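Transcriptional regulator, AraC family (Pseudomonas putida, PDB 3GRA) probably binds specific DNA sequences as a transcription factor; this chain is its DJ-1/PfpI-like domain, without the DNA-binding part. Local coordinates at residues I11-F16 with L75-G80. Sequence-based numbering, arbitrary orientation.
With EDO (1,2-ethanediol), chain C.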
ATOM      1  N   ILE A  11      -9.270  -4.408   8.415  1.00 23.58           N
ATOM      2  CA  ILE A  11      -9.682  -5.673   7.823  1.00 23.82           C
ATOM      3  C   ILE A  11      -9.386  -5.589   6.329  1.00 24.01           C
ATOM      4  O   ILE A  11     -10.000  -4.798   5.608  1.00 21.32           O
ATOM      5  CB  ILE A  11     -11.189  -5.949   8.036  1.00 26.33           C
ATOM      6  CG1 ILE A  11     -11.490  -6.088   9.531  1.00 25.25           C
ATOM      7  CG2 ILE A  11     -11.578  -7.255   7.341  1.00 26.07           C
ATOM      8  CD1 ILE A  11     -12.946  -6.185   9.843  1.00 28.34           C
ATOM      9  N   LEU A  12      -8.430  -6.389   5.866  1.00 23.99           N
ATOM     10  CA  LEU A  12      -8.057  -6.373   4.452  1.00 23.34           C
ATOM     11  C   LEU A  12      -8.862  -7.410   3.693  1.00 24.70           C
ATOM     12  O   LEU A  12      -8.731  -8.605   3.949  1.00 28.46           O
ATOM     13  CB  LEU A  12      -6.563  -6.668   4.284  1.00 22.23           C
ATOM     14  CG  LEU A  12      -5.553  -5.855   5.114  1.00 21.49           C
ATOM     15  CD1 LEU A  12      -4.147  -6.308   4.741  1.00 19.93           C
ATOM     16  CD2 LEU A  12      -5.708  -4.342   4.842  1.00 20.65           C
ATOM     17  N   LEU A  13      -9.715  -6.942   2.790  1.00 24.43           N
ATOM     18  CA  LEU A  13     -10.542  -7.814   1.974  1.00 27.13           C
ATOM     19  C   LEU A  13      -9.776  -8.143   0.695  1.00 29.96           C
ATOM     20  O   LEU A  13      -8.831  -7.433   0.321  1.00 29.66           O
ATOM     21  CB  LEU A  13     -11.862  -7.118   1.620  1.00 24.99           C
ATOM     22  CG  LEU A  13     -12.753  -6.632   2.774  1.00 24.70           C
ATOM     23  CD1 LEU A  13     -14.042  -6.047   2.215  1.00 19.92           C
ATOM     24  CD2 LEU A  13     -13.056  -7.790   3.706  1.00 23.07           C
ATOM     25  N   GLU A  14     -10.175  -9.217   0.021  1.00 31.64           N
ATOM     26  CA  GLU A  14      -9.482  -9.605  -1.194  1.00 32.73           C
ATOM     27  C   GLU A  14      -9.523  -8.459  -2.206  1.00 30.43           C
ATOM     28  O   GLU A  14     -10.559  -7.821  -2.389  1.00 28.32           O
ATOM     29  CB  GLU A  14     -10.102 -10.864  -1.796  1.00 37.97           C
ATOM     30  CG  GLU A  14      -9.073 -11.758  -2.489  1.00 46.36           C
ATOM     31  CD  GLU A  14      -9.688 -12.670  -3.536  1.00 51.96           C
ATOM     32  OE1 GLU A  14     -10.370 -12.145  -4.438  1.00 53.40           O
ATOM     33  OE2 GLU A  14      -9.485 -13.905  -3.468  1.00 51.61           O
ATOM     34  N   HIS A  15      -8.378  -8.197  -2.834  1.00 28.48           N
ATOM     35  CA  HIS A  15      -8.233  -7.144  -3.845  1.00 28.72           C
ATOM     36  C   HIS A  15      -8.363  -5.733  -3.269  1.00 26.52           C
ATOM     37  O   HIS A  15      -8.778  -4.804  -3.960  1.00 27.33           O
ATOM     38  CB  HIS A  15      -9.253  -7.349  -4.978  1.00 29.12           C
ATOM     39  CG  HIS A  15      -9.256  -8.738  -5.542  1.00 32.66           C
ATOM     40  ND1 HIS A  15      -8.097  -9.432  -5.807  1.00 34.56           N
ATOM     41  CD2 HIS A  15     -10.274  -9.556  -5.898  1.00 33.41           C
ATOM     42  CE1 HIS A  15      -8.398 -10.621  -6.299  1.00 33.81           C
ATOM     43  NE2 HIS A  15      -9.712 -10.720  -6.367  1.00 35.46           N
ATOM     44  N   PHE A  16      -7.996  -5.584  -2.001  1.00 25.62           N
ATOM     45  CA  PHE A  16      -8.065  -4.296  -1.320  1.00 23.87           C
ATOM     46  C   PHE A  16      -7.102  -3.295  -1.963  1.00 23.21           C
ATOM     47  O   PHE A  16      -6.007  -3.660  -2.406  1.00 21.75           O
ATOM     48  CB  PHE A  16      -7.696  -4.474   0.156  1.00 22.26           C
ATOM     49  CG  PHE A  16      -6.230  -4.787   0.392  1.00 22.27           C
ATOM     50  CD1 PHE A  16      -5.312  -3.760   0.605  1.00 19.09           C
ATOM     51  CD2 PHE A  16      -5.779  -6.106   0.429  1.00 20.81           C
ATOM     52  CE1 PHE A  16      -3.969  -4.039   0.859  1.00 20.82           C
ATOM     53  CE2 PHE A  16      -4.439  -6.402   0.682  1.00 20.71           C
ATOM     54  CZ  PHE A  16      -3.525  -5.367   0.899  1.00 23.79           C
ATOM     55  N   LEU A  75     -12.081   0.012  13.948  1.00 28.22           N
ATOM     56  CA  LEU A  75     -11.982  -1.110  13.031  1.00 25.63           C
ATOM     57  C   LEU A  75     -12.314  -0.550  11.656  1.00 22.91           C
ATOM     58  O   LEU A  75     -13.410  -0.040  11.442  1.00 19.70           O
ATOM     59  CB  LEU A  75     -12.998  -2.195  13.406  1.00 27.04           C
ATOM     60  CG  LEU A  75     -12.961  -3.523  12.640  1.00 27.33           C
ATOM     61  CD1 LEU A  75     -11.572  -4.142  12.747  1.00 28.48           C
ATOM     62  CD2 LEU A  75     -13.993  -4.479  13.232  1.00 26.63           C
ATOM     63  N   VAL A  76     -11.357  -0.652  10.738  1.00 21.95           N
ATOM     64  CA  VAL A  76     -11.513  -0.154   9.383  1.00 20.63           C
ATOM     65  C   VAL A  76     -11.618  -1.267   8.330  1.00 21.93           C
ATOM     66  O   VAL A  76     -10.791  -2.186   8.288  1.00 21.39           O
ATOM     67  CB  VAL A  76     -10.323   0.747   9.007  1.00 20.15           C
ATOM     68  CG1 VAL A  76     -10.617   1.492   7.712  1.00 17.28           C
ATOM     69  CG2 VAL A  76     -10.033   1.732  10.145  1.00 21.06           C
ATOM     70  N   VAL A  77     -12.639  -1.178   7.481  1.00 22.41           N
ATOM     71  CA  VAL A  77     -12.825  -2.157   6.427  1.00 21.07           C
ATOM     72  C   VAL A  77     -12.167  -1.610   5.165  1.00 23.45           C
ATOM     73  O   VAL A  77     -12.549  -0.541   4.642  1.00 22.33           O
ATOM     74  CB  VAL A  77     -14.318  -2.440   6.129  1.00 21.76           C
ATOM     75  CG1 VAL A  77     -14.418  -3.517   5.034  1.00 21.61           C
ATOM     76  CG2 VAL A  77     -15.033  -2.906   7.391  1.00 21.52           C
ATOM     77  N   CYS A  78     -11.162  -2.337   4.693  1.00 22.16           N
ATOM     78  CA  CYS A  78     -10.436  -1.934   3.505  1.00 23.69           C
ATOM     79  C   CYS A  78     -10.854  -2.754   2.292  1.00 23.73           C
ATOM     80  O   CYS A  78     -10.701  -3.983   2.254  1.00 23.20           O
ATOM     81  CB  CYS A  78      -8.932  -2.070   3.732  1.00 22.97           C
ATOM     82  SG  CYS A  78      -8.352  -1.170   5.185  1.00 31.42           S
ATOM     83  N   GLY A  79     -11.392  -2.047   1.309  1.00 24.28           N
ATOM     84  CA  GLY A  79     -11.834  -2.675   0.086  1.00 24.98           C
ATOM     85  C   GLY A  79     -11.041  -2.176  -1.095  1.00 25.37           C
ATOM     86  O   GLY A  79      -9.979  -1.568  -0.944  1.00 25.43           O
ATOM     87  N   GLY A  80     -11.563  -2.438  -2.286  1.00 26.05           N
ATOM     88  CA  GLY A  80     -10.891  -2.030  -3.502  1.00 24.14           C
ATOM     89  C   GLY A  80     -11.843  -2.190  -4.661  1.00 26.20           C
ATOM     90  O   GLY A  80     -12.945  -2.706  -4.491  1.00 25.43           O
TER
HETATM   91  C1  EDO C   1     -10.904 -11.160   3.521  1.00 22.08           C
HETATM   92  O1  EDO C   1     -10.249 -10.639   4.673  1.00 22.39           O
HETATM   93  C2  EDO C   1      -9.970 -12.144   2.767  1.00 22.60           C
HETATM   94  O2  EDO C   1      -8.698 -12.271   3.448  1.00 23.11           O
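Ile11 and Leu12 pair with Val77 and Cys78 as neighbouring parallel strands in the middle of the domain's main sheet, where both strands give way to loops. Ile11 N donates to Val76 O at 2.7 Å, Cys78 N to Ile11 O at 2.9 Å, and Leu13 N to Cys78 O at 3.2 Å, carrying the ladder one residue past the first strand. On one face the branched Ile11 lays CG1 3.8 Å from Leu75 CD1; Leu75 CG, anti to the backbone N (chi1 -174°), lies 3.9 Å from Ile11 CD1. Leu13 CD1 meets Val77 CG1 at 3.8 Å. An alanine at Leu13 would probably leave Val77 CG1 without its partner, opening a gap. On the other face the slim Cys78 sets its CB 4.1 Å from Leu12 CD2. Leu13 to Phe16 form a type II turn, with His15 at a positive phi of 68°. Gly80 suits its place because a CB there would run into His15 O, which instead receives a CA-H...O contact from Gly80 CA at 3.5 Å. Two inner parallel strands, with Phe113 of helix 110-117 packed on Leu13 and Val77, fit the alpha/beta sandwich of the DJ-1/PfpI family.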